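Long-range contacts in UspA domain-containing protein (Pseudomonas aeruginosa, PDB 3MT0), which is of unknown molecular function but, as a member of the universal stress protein A family, is probably required for resistance to DNA-damaging agents: residues A6-L11 and G32-H37; A52-A57 and V67-A72; S159-I164 and V240-T245. All coordinates share one frame; numbering follows the deposited sequence. Where two conformers were deposited one is given.

From the N terminus, contact 1 closes the first loop: the chain leaves 6-11, runs through helix 22-34 and returns at 32-37, where strand 37-43 starts beside strand 9-13. Contact 2 then closes a shorter loop, bringing strand 67-72, at one outer edge of the sheet, under helix 50-62. Contact 3 spans a much longer loop in the second half of the chain, joining helix 148-167 to strand 240-244. The three loops follow in series, and none nests within or crosses another. All three reach one mixed sheet. A probable hydrogen bond between His37 NE2 and Ser68 OG links contacts 1 and 2, while Ile7 packs against His160 of contact 3.

Contact 1 of 3, residues A6-L11 and G32-H37; sequences AIRSIL and GVTQSH
The carbonyl oxygen of Thr34, the last residue of its helix, is gripped end-on by two nitrogens of one guanidinium: Arg8 NH1 lies 2.9 Å and Arg8 NH2 3.1 Å from Thr34 O, which sits nearly in the guanidinium plane. Here a beta-alpha-beta crossover is completed: the chain has left strand 9-13, climbed helix 22-34 and re-enters the sheet as strand 37-43, parallel to the first. The Arg8 chain bends at chi2 and chi3, which folds the guanidinium back over the loop, one face above Ser36 CA; NH1 also bonds Gln5 O. A long, flexible cation can thus hold a helix C-terminal carbonyl.

The backbone nitrogen of His37 donates to Arg8 O (2.9 Å) and Ile10 N donates to His37 O (2.9 Å), two bonds that straddle Ser9 as parallel pairing demands. Between helix and strand, Gln35 leaves the helical conformation with positive phi (59°), turning the chain sharply. Serine suits the next place because it is small and polar: in the Ser36 conformer described here, with OG anti to the backbone N (chi1 179°), Ser36 OG donates to His37 O at 3.1 Å. That hydroxyl also lies against Ile10 CG1. The ring of His37 is hydrogen-bonded through ND1 to Ser66 OG and through NE2 to Ser68 OG. Thr34 OG1 forms an ST turn, accepting from Ser36 N, and donates to a water 2.7 Å from Thr34 OG1, which in turn donates to Ile7 O.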
loop_
_atom_site.group_PDB
_atom_site.type_symbol
_atom_site.label_atom_id
_atom_site.label_comp_id
_atom_site.label_asym_id
_atom_site.label_seq_id
_atom_site.Cartn_x
_atom_site.Cartn_y
_atom_site.Cartn_z
ATOM N N ALA A 6 -7.787 -12.494 -1.820
ATOM C CA ALA A 6 -7.657 -13.233 -0.568
ATOM C C ALA A 6 -7.957 -12.379 0.674
ATOM O O ALA A 6 -8.107 -12.914 1.779
ATOM C CB ALA A 6 -6.275 -13.839 -0.452
ATOM N N ILE A 7 -8.041 -11.062 0.493
ATOM C CA ILE A 7 -8.353 -10.156 1.604
ATOM C C ILE A 7 -9.862 -10.138 1.794
ATOM O O ILE A 7 -10.597 -9.712 0.908
ATOM C CB ILE A 7 -7.816 -8.735 1.362
ATOM C CG1 ILE A 7 -6.284 -8.754 1.301
ATOM C CG2 ILE A 7 -8.303 -7.790 2.469
ATOM C CD1 ILE A 7 -5.663 -7.440 0.874
ATOM N N ARG A 8 -10.323 -10.627 2.939
ATOM C CA ARG A 8 -11.750 -10.883 3.095
ATOM C C ARG A 8 -12.499 -9.802 3.860
ATOM O O ARG A 8 -13.727 -9.788 3.845
ATOM C CB ARG A 8 -12.020 -12.273 3.686
ATOM C CG ARG A 8 -11.463 -13.423 2.846
ATOM C CD ARG A 8 -11.680 -13.216 1.348
ATOM N NE ARG A 8 -13.096 -13.148 0.996
ATOM C CZ ARG A 8 -13.569 -12.490 -0.057
ATOM N NH1 ARG A 8 -12.742 -11.842 -0.863
ATOM N NH2 ARG A 8 -14.872 -12.478 -0.307
ATOM N N SER A 9 -11.764 -8.916 4.532
ATOM C CA SER A 9 -12.355 -7.741 5.156
ATOM C C SER A 9 -11.401 -6.562 5.048
ATOM O O SER A 9 -10.189 -6.708 5.223
ATOM C CB SER A 9 -12.696 -8.011 6.622
ATOM O OG SER A 9 -11.537 -8.358 7.355
ATOM N N ILE A 10 -11.959 -5.403 4.736
ATOM C CA ILE A 10 -11.193 -4.185 4.566
ATOM C C ILE A 10 -11.655 -3.135 5.566
ATOM O O ILE A 10 -12.847 -2.884 5.686
ATOM C CB ILE A 10 -11.391 -3.635 3.154
ATOM C CG1 ILE A 10 -10.881 -4.655 2.125
ATOM C CG2 ILE A 10 -10.684 -2.276 3.001
ATOM C CD1 ILE A 10 -11.206 -4.295 0.675
ATOM N N LEU A 11 -10.719 -2.528 6.287
ATOM C CA LEU A 11 -11.059 -1.448 7.197
ATOM C C LEU A 11 -10.948 -0.145 6.435
ATOM O O LEU A 11 -9.873 0.193 5.935
ATOM C CB LEU A 11 -10.105 -1.438 8.390
ATOM C CG LEU A 11 -10.347 -0.325 9.407
ATOM C CD1 LEU A 11 -11.723 -0.464 10.043
ATOM C CD2 LEU A 11 -9.260 -0.367 10.473
ATOM N N GLY A 32 -16.126 -4.525 -5.025
ATOM C CA GLY A 32 -17.022 -4.783 -6.138
ATOM C C GLY A 32 -16.597 -6.018 -6.910
ATOM O O GLY A 32 -17.433 -6.735 -7.479
ATOM N N VAL A 33 -15.289 -6.269 -6.923
ATOM C CA VAL A 33 -14.734 -7.444 -7.584
ATOM C C VAL A 33 -14.492 -8.609 -6.623
ATOM O O VAL A 33 -14.865 -9.753 -6.908
ATOM C CB VAL A 33 -13.416 -7.095 -8.322
ATOM C CG1 VAL A 33 -12.704 -8.350 -8.804
ATOM C CG2 VAL A 33 -13.705 -6.152 -9.480
ATOM N N THR A 34 -13.864 -8.326 -5.486
ATOM C CA THR A 34 -13.426 -9.390 -4.590
ATOM C C THR A 34 -14.528 -9.818 -3.616
ATOM O O THR A 34 -14.433 -10.875 -2.981
ATOM C CB THR A 34 -12.191 -8.996 -3.772
ATOM O OG1 THR A 34 -12.567 -8.007 -2.807
ATOM C CG2 THR A 34 -11.070 -8.428 -4.665
ATOM N N GLN A 35 -15.576 -9.007 -3.514
ATOM C CA GLN A 35 -16.658 -9.231 -2.545
ATOM C C GLN A 35 -16.177 -9.257 -1.099
ATOM O O GLN A 35 -16.820 -9.836 -0.220
ATOM C CB GLN A 35 -17.477 -10.477 -2.887
ATOM C CG GLN A 35 -18.293 -10.300 -4.168
ATOM C CD GLN A 35 -18.645 -11.611 -4.831
ATOM O OE1 GLN A 35 -18.228 -12.680 -4.384
ATOM N NE2 GLN A 35 -19.414 -11.536 -5.912
ATOM N N SER A 36 -15.053 -8.606 -0.846
ATOM C CA SER A 36 -14.585 -8.429 0.520
ATOM C C SER A 36 -15.612 -7.663 1.351
ATOM O O SER A 36 -16.334 -6.798 0.839
ATOM C CB SER A 36 -13.264 -7.671 0.531
ATOM O OG SER A 36 -12.828 -7.477 1.859
ATOM N N HIS A 37 -15.672 -7.985 2.637
ATOM C CA HIS A 37 -16.481 -7.221 3.564
ATOM C C HIS A 37 -15.841 -5.852 3.774
ATOM O O HIS A 37 -14.618 -5.728 3.754
ATOM C CB HIS A 37 -16.540 -7.939 4.900
ATOM C CG HIS A 37 -17.319 -7.202 5.927
ATOM N ND1 HIS A 37 -18.696 -7.240 5.972
ATOM C CD2 HIS A 37 -16.928 -6.394 6.940
ATOM C CE1 HIS A 37 -19.119 -6.501 6.981
ATOM N NE2 HIS A 37 -18.067 -5.970 7.581
HETATM O O HOH W 1 -10.370 -7.776 -1.262
#

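Contact 2 of 3, residues A52-A57 and V67-A72; sequences ALNDLA and VSTNQA
Thr69 meets the helix with both branches of its side chain. Its OG1 sits between the backbone N and the carbonyl carbon (chi1 64°), which leaves CG2 anti to the carbonyl carbon and directed at Ala57. Thr69 CG2 lies 3.7 Å from Ala57 CB and also approaches the backbone oxygen of Leu53. Thr69 OG1 lies against Leu53 CB, 4.0 Å away. A beta-branched residue suits this place, since its two branches at CB reach the helix without a long side chain.

The side chains of Leu53 and Thr69 pass alongside one another, one coming from the helix and the other from the strand. CG of Leu53 is anti to the carbonyl carbon (chi1 -81°), and the nearly extended chi2 carries the isobutyl fork along the strand: CD2 rests over Thr69 CB, while Leu53 CD1 reaches Asn70 O at 3.9 Å and the CB of Gln71. The fork also touches Val42 of the adjoining strand, so a long branched side chain spans two strands. One helical turn later, Ala57 allows close approach because it offers only a methyl. That methyl rests against both Thr69 CG2 and Val67 CG1, the latter 3.9 Å from Ala57 CB, and these two partners also lie next to each other.

No hydrogen bond crosses this interface. The amide of Gln71 instead bonds the backbone of Glu44, Arg47 and His49, and Asn70 pairs with Glu84. The short helix and strand axes run almost antiparallel, at 167° and 8.6 Å apart, the packing of a helix on the strand that follows it in a right-handed beta-alpha-beta unit.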
loop_
_atom_site.group_PDB
_atom_site.type_symbol
_atom_site.label_atom_id
_atom_site.label_comp_id
_atom_site.label_asym_id
_atom_site.label_seq_id
_atom_site.Cartn_x
_atom_site.Cartn_y
_atom_site.Cartn_z
ATOM N N ALA A 52 -25.605 8.849 10.556
ATOM C CA ALA A 52 -24.935 9.007 9.269
ATOM C C ALA A 52 -24.291 7.700 8.824
ATOM O O ALA A 52 -24.331 7.343 7.646
ATOM C CB ALA A 52 -23.877 10.130 9.333
ATOM N N LEU A 53 -23.666 7.004 9.771
ATOM C CA LEU A 53 -23.054 5.717 9.481
ATOM C C LEU A 53 -24.092 4.692 9.051
ATOM O O LEU A 53 -23.857 3.914 8.125
ATOM C CB LEU A 53 -22.274 5.201 10.694
ATOM C CG LEU A 53 -20.886 5.813 10.854
ATOM C CD1 LEU A 53 -20.277 5.427 12.192
ATOM C CD2 LEU A 53 -20.000 5.362 9.708
ATOM N N ASN A 54 -25.237 4.674 9.729
ATOM C CA ASN A 54 -26.278 3.720 9.369
ATOM C C ASN A 54 -26.809 3.998 7.971
ATOM O O ASN A 54 -27.027 3.076 7.185
ATOM C CB ASN A 54 -27.414 3.749 10.393
ATOM C CG ASN A 54 -26.977 3.244 11.750
ATOM O OD1 ASN A 54 -26.012 2.481 11.857
ATOM N ND2 ASN A 54 -27.687 3.656 12.798
ATOM N N ASP A 55 -27.002 5.275 7.659
ATOM C CA ASP A 55 -27.522 5.660 6.351
ATOM C C ASP A 55 -26.552 5.218 5.263
ATOM O O ASP A 55 -26.952 4.671 4.234
ATOM C CB ASP A 55 -27.754 7.172 6.285
ATOM C CG ASP A 55 -28.955 7.615 7.103
ATOM O OD1 ASP A 55 -29.833 6.769 7.386
ATOM O OD2 ASP A 55 -29.028 8.811 7.463
ATOM N N LEU A 56 -25.269 5.448 5.511
ATOM C CA LEU A 56 -24.222 5.099 4.564
ATOM C C LEU A 56 -24.147 3.580 4.389
ATOM O O LEU A 56 -24.045 3.069 3.268
ATOM C CB LEU A 56 -22.882 5.649 5.056
ATOM C CG LEU A 56 -21.637 5.388 4.214
ATOM C CD1 LEU A 56 -21.869 5.791 2.761
ATOM C CD2 LEU A 56 -20.440 6.144 4.795
ATOM N N ALA A 57 -24.212 2.852 5.498
ATOM C CA ALA A 57 -24.179 1.393 5.421
ATOM C C ALA A 57 -25.388 0.861 4.662
ATOM O O ALA A 57 -25.273 -0.095 3.899
ATOM C CB ALA A 57 -24.114 0.773 6.801
ATOM N N VAL A 67 -21.374 -4.855 4.643
ATOM C CA VAL A 67 -20.908 -3.672 5.369
ATOM C C VAL A 67 -21.226 -3.709 6.861
ATOM O O VAL A 67 -22.330 -4.087 7.270
ATOM C CB VAL A 67 -21.519 -2.376 4.769
ATOM C CG1 VAL A 67 -21.018 -1.138 5.519
ATOM C CG2 VAL A 67 -21.202 -2.264 3.289
ATOM N N SER A 68 -20.236 -3.352 7.672
ATOM C CA SER A 68 -20.468 -3.037 9.080
ATOM C C SER A 68 -19.837 -1.674 9.359
ATOM O O SER A 68 -19.002 -1.203 8.578
ATOM C CB SER A 68 -19.892 -4.120 10.004
ATOM O OG SER A 68 -18.511 -4.337 9.770
ATOM N N THR A 69 -20.236 -1.042 10.457
ATOM C CA THR A 69 -19.741 0.294 10.791
ATOM C C THR A 69 -19.445 0.407 12.274
ATOM O O THR A 69 -20.017 -0.305 13.101
ATOM C CB THR A 69 -20.763 1.401 10.426
ATOM O OG1 THR A 69 -21.953 1.237 11.216
ATOM C CG2 THR A 69 -21.135 1.335 8.954
ATOM N N ASN A 70 -18.580 1.350 12.618
ATOM C CA ASN A 70 -18.355 1.680 14.010
ATOM C C ASN A 70 -17.732 3.053 14.159
ATOM O O ASN A 70 -17.060 3.565 13.254
ATOM C CB ASN A 70 -17.455 0.639 14.676
ATOM C CG ASN A 70 -17.466 0.736 16.201
ATOM O OD1 ASN A 70 -18.495 1.055 16.827
ATOM N ND2 ASN A 70 -16.321 0.440 16.810
ATOM N N GLN A 71 -17.956 3.638 15.323
ATOM C CA GLN A 71 -17.306 4.870 15.721
ATOM C C GLN A 71 -16.575 4.565 17.017
ATOM O O GLN A 71 -17.151 3.984 17.946
ATOM C CB GLN A 71 -18.319 5.991 15.944
ATOM C CG GLN A 71 -17.638 7.320 16.313
ATOM C CD GLN A 71 -18.626 8.440 16.530
ATOM O OE1 GLN A 71 -19.791 8.331 16.155
ATOM N NE2 GLN A 71 -18.165 9.530 17.149
ATOM N N ALA A 72 -15.298 4.920 17.066
ATOM C CA ALA A 72 -14.500 4.658 18.251
ATOM C C ALA A 72 -13.458 5.742 18.459
ATOM O O ALA A 72 -13.152 6.511 17.545
ATOM C CB ALA A 72 -13.820 3.312 18.121
#

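Contact 3 of 3, residues S159-I164 and V240-T245; sequences SHAYDI and VTVIGT
Val242 projects from the middle of its strand toward the helix. Its CB divides into two methyls: CG1, anti to the backbone N (chi1 -175°), and CG2, anti to the carbonyl carbon. CG2 is the more engaged of the two. Val242 CG2 lies 3.8 Å from Ala161 CB and 4.0 Å from Ala161 CA, a closeness that the small alanine permits, and it also meets CD1 of Ile164. Val242 CG1 is only loosely approached, by His160 CB at 4.5 Å.

In the alpha/beta fold of the universal stress proteins, helices pack on a largely parallel sheet, and here helix 148-167 covers strand 240-244, their short axes 8.8 Å apart and running nearly antiparallel, at 165°. The helix also leans on strand 136-141, next to 240-244 in the sheet, through Ala161 on Ala139 and Ile164 on Ile137.

Farther along the helix, Ile164 is long enough to bridge two strand residues with one atom: its CD1 meets Val240 CG1 at 4.4 Å as well as Val242. The ring of His160 leads away from the strand toward Leu272 and Leu274, and its ND1 bonds Gly156 O within the same helix.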
loop_
_atom_site.group_PDB
_atom_site.type_symbol
_atom_site.label_atom_id
_atom_site.label_comp_id
_atom_site.label_asym_id
_atom_site.label_seq_id
_atom_site.Cartn_x
_atom_site.Cartn_y
_atom_site.Cartn_z
ATOM N N SER A 159 2.142 -9.799 -6.459
ATOM C CA SER A 159 0.812 -10.402 -6.336
ATOM C C SER A 159 -0.275 -9.353 -6.129
ATOM O O SER A 159 -1.282 -9.356 -6.832
ATOM C CB SER A 159 0.763 -11.440 -5.209
ATOM O OG SER A 159 -0.485 -12.130 -5.189
ATOM N N HIS A 160 -0.062 -8.442 -5.176
ATOM C CA HIS A 160 -1.027 -7.365 -4.935
ATOM C C HIS A 160 -1.133 -6.460 -6.163
ATOM O O HIS A 160 -2.230 -6.089 -6.578
ATOM C CB HIS A 160 -0.662 -6.525 -3.698
ATOM C CG HIS A 160 -0.896 -7.215 -2.385
ATOM N ND1 HIS A 160 0.001 -8.115 -1.847
ATOM C CD2 HIS A 160 -1.916 -7.131 -1.499
ATOM C CE1 HIS A 160 -0.448 -8.543 -0.681
ATOM N NE2 HIS A 160 -1.610 -7.962 -0.447
ATOM N N ALA A 161 0.007 -6.102 -6.750
ATOM C CA ALA A 161 -0.014 -5.160 -7.862
ATOM C C ALA A 161 -0.761 -5.733 -9.056
ATOM O O ALA A 161 -1.587 -5.046 -9.669
ATOM C CB ALA A 161 1.418 -4.758 -8.265
ATOM N N TYR A 162 -0.456 -6.986 -9.389
ATOM C CA TYR A 162 -1.123 -7.675 -10.480
ATOM C C TYR A 162 -2.628 -7.806 -10.200
ATOM O O TYR A 162 -3.455 -7.600 -11.093
ATOM C CB TYR A 162 -0.461 -9.049 -10.689
ATOM C CG TYR A 162 -1.010 -9.869 -11.824
ATOM C CD1 TYR A 162 -1.491 -9.266 -12.976
ATOM C CD2 TYR A 162 -1.020 -11.253 -11.751
ATOM C CE1 TYR A 162 -1.999 -10.018 -14.017
ATOM C CE2 TYR A 162 -1.519 -12.022 -12.801
ATOM C CZ TYR A 162 -2.003 -11.387 -13.931
ATOM O OH TYR A 162 -2.502 -12.119 -14.988
ATOM N N ASP A 163 -2.989 -8.144 -8.970
ATOM C CA ASP A 163 -4.414 -8.307 -8.650
ATOM C C ASP A 163 -5.141 -6.961 -8.795
ATOM O O ASP A 163 -6.262 -6.899 -9.306
ATOM C CB ASP A 163 -4.602 -8.901 -7.252
ATOM C CG ASP A 163 -5.840 -9.778 -7.149
ATOM O OD1 ASP A 163 -6.615 -9.855 -8.129
ATOM O OD2 ASP A 163 -6.034 -10.406 -6.090
ATOM N N ILE A 164 -4.493 -5.885 -8.363
ATOM C CA ILE A 164 -5.031 -4.551 -8.560
ATOM C C ILE A 164 -5.196 -4.212 -10.042
ATOM O O ILE A 164 -6.251 -3.730 -10.467
ATOM C CB ILE A 164 -4.174 -3.495 -7.825
ATOM C CG1 ILE A 164 -4.316 -3.687 -6.313
ATOM C CG2 ILE A 164 -4.582 -2.065 -8.214
ATOM C CD1 ILE A 164 -3.396 -2.782 -5.514
ATOM N N VAL A 240 -1.511 3.892 -8.720
ATOM C CA VAL A 240 -1.145 3.173 -7.506
ATOM C C VAL A 240 0.287 2.689 -7.621
ATOM O O VAL A 240 0.691 2.213 -8.664
ATOM C CB VAL A 240 -2.016 1.914 -7.305
ATOM C CG1 VAL A 240 -1.635 1.211 -5.997
ATOM C CG2 VAL A 240 -3.470 2.277 -7.298
ATOM N N THR A 241 1.042 2.811 -6.535
ATOM C CA THR A 241 2.383 2.234 -6.486
ATOM C C THR A 241 2.405 1.282 -5.302
ATOM O O THR A 241 1.970 1.651 -4.213
ATOM C CB THR A 241 3.470 3.328 -6.310
ATOM O OG1 THR A 241 3.438 4.216 -7.435
ATOM C CG2 THR A 241 4.854 2.690 -6.250
ATOM N N VAL A 242 2.899 0.067 -5.521
ATOM C CA VAL A 242 2.990 -0.931 -4.465
ATOM C C VAL A 242 4.436 -1.079 -4.048
ATOM O O VAL A 242 5.304 -1.336 -4.885
ATOM C CB VAL A 242 2.458 -2.290 -4.942
ATOM C CG1 VAL A 242 2.444 -3.297 -3.788
ATOM C CG2 VAL A 242 1.052 -2.135 -5.534
ATOM N N ILE A 243 4.692 -0.932 -2.755
ATOM C CA ILE A 243 6.050 -0.980 -2.234
ATOM C C ILE A 243 6.117 -1.827 -0.982
ATOM O O ILE A 243 5.102 -2.069 -0.317
ATOM C CB ILE A 243 6.601 0.430 -1.904
ATOM C CG1 ILE A 243 5.900 1.012 -0.674
ATOM C CG2 ILE A 243 6.441 1.369 -3.085
ATOM C CD1 ILE A 243 6.471 2.370 -0.196
ATOM N N GLY A 244 7.321 -2.282 -0.675
ATOM C CA GLY A 244 7.571 -3.023 0.539
ATOM C C GLY A 244 8.495 -2.224 1.430
ATOM O O GLY A 244 9.345 -1.476 0.946
ATOM N N THR A 245 8.302 -2.346 2.740
ATOM C CA THR A 245 9.264 -1.794 3.687
ATOM C C THR A 245 10.544 -2.641 3.711
ATOM O O THR A 245 10.621 -3.706 3.077
ATOM C CB THR A 245 8.654 -1.691 5.097
ATOM O OG1 THR A 245 8.178 -2.974 5.520
ATOM C CG2 THR A 245 7.488 -0.700 5.119
#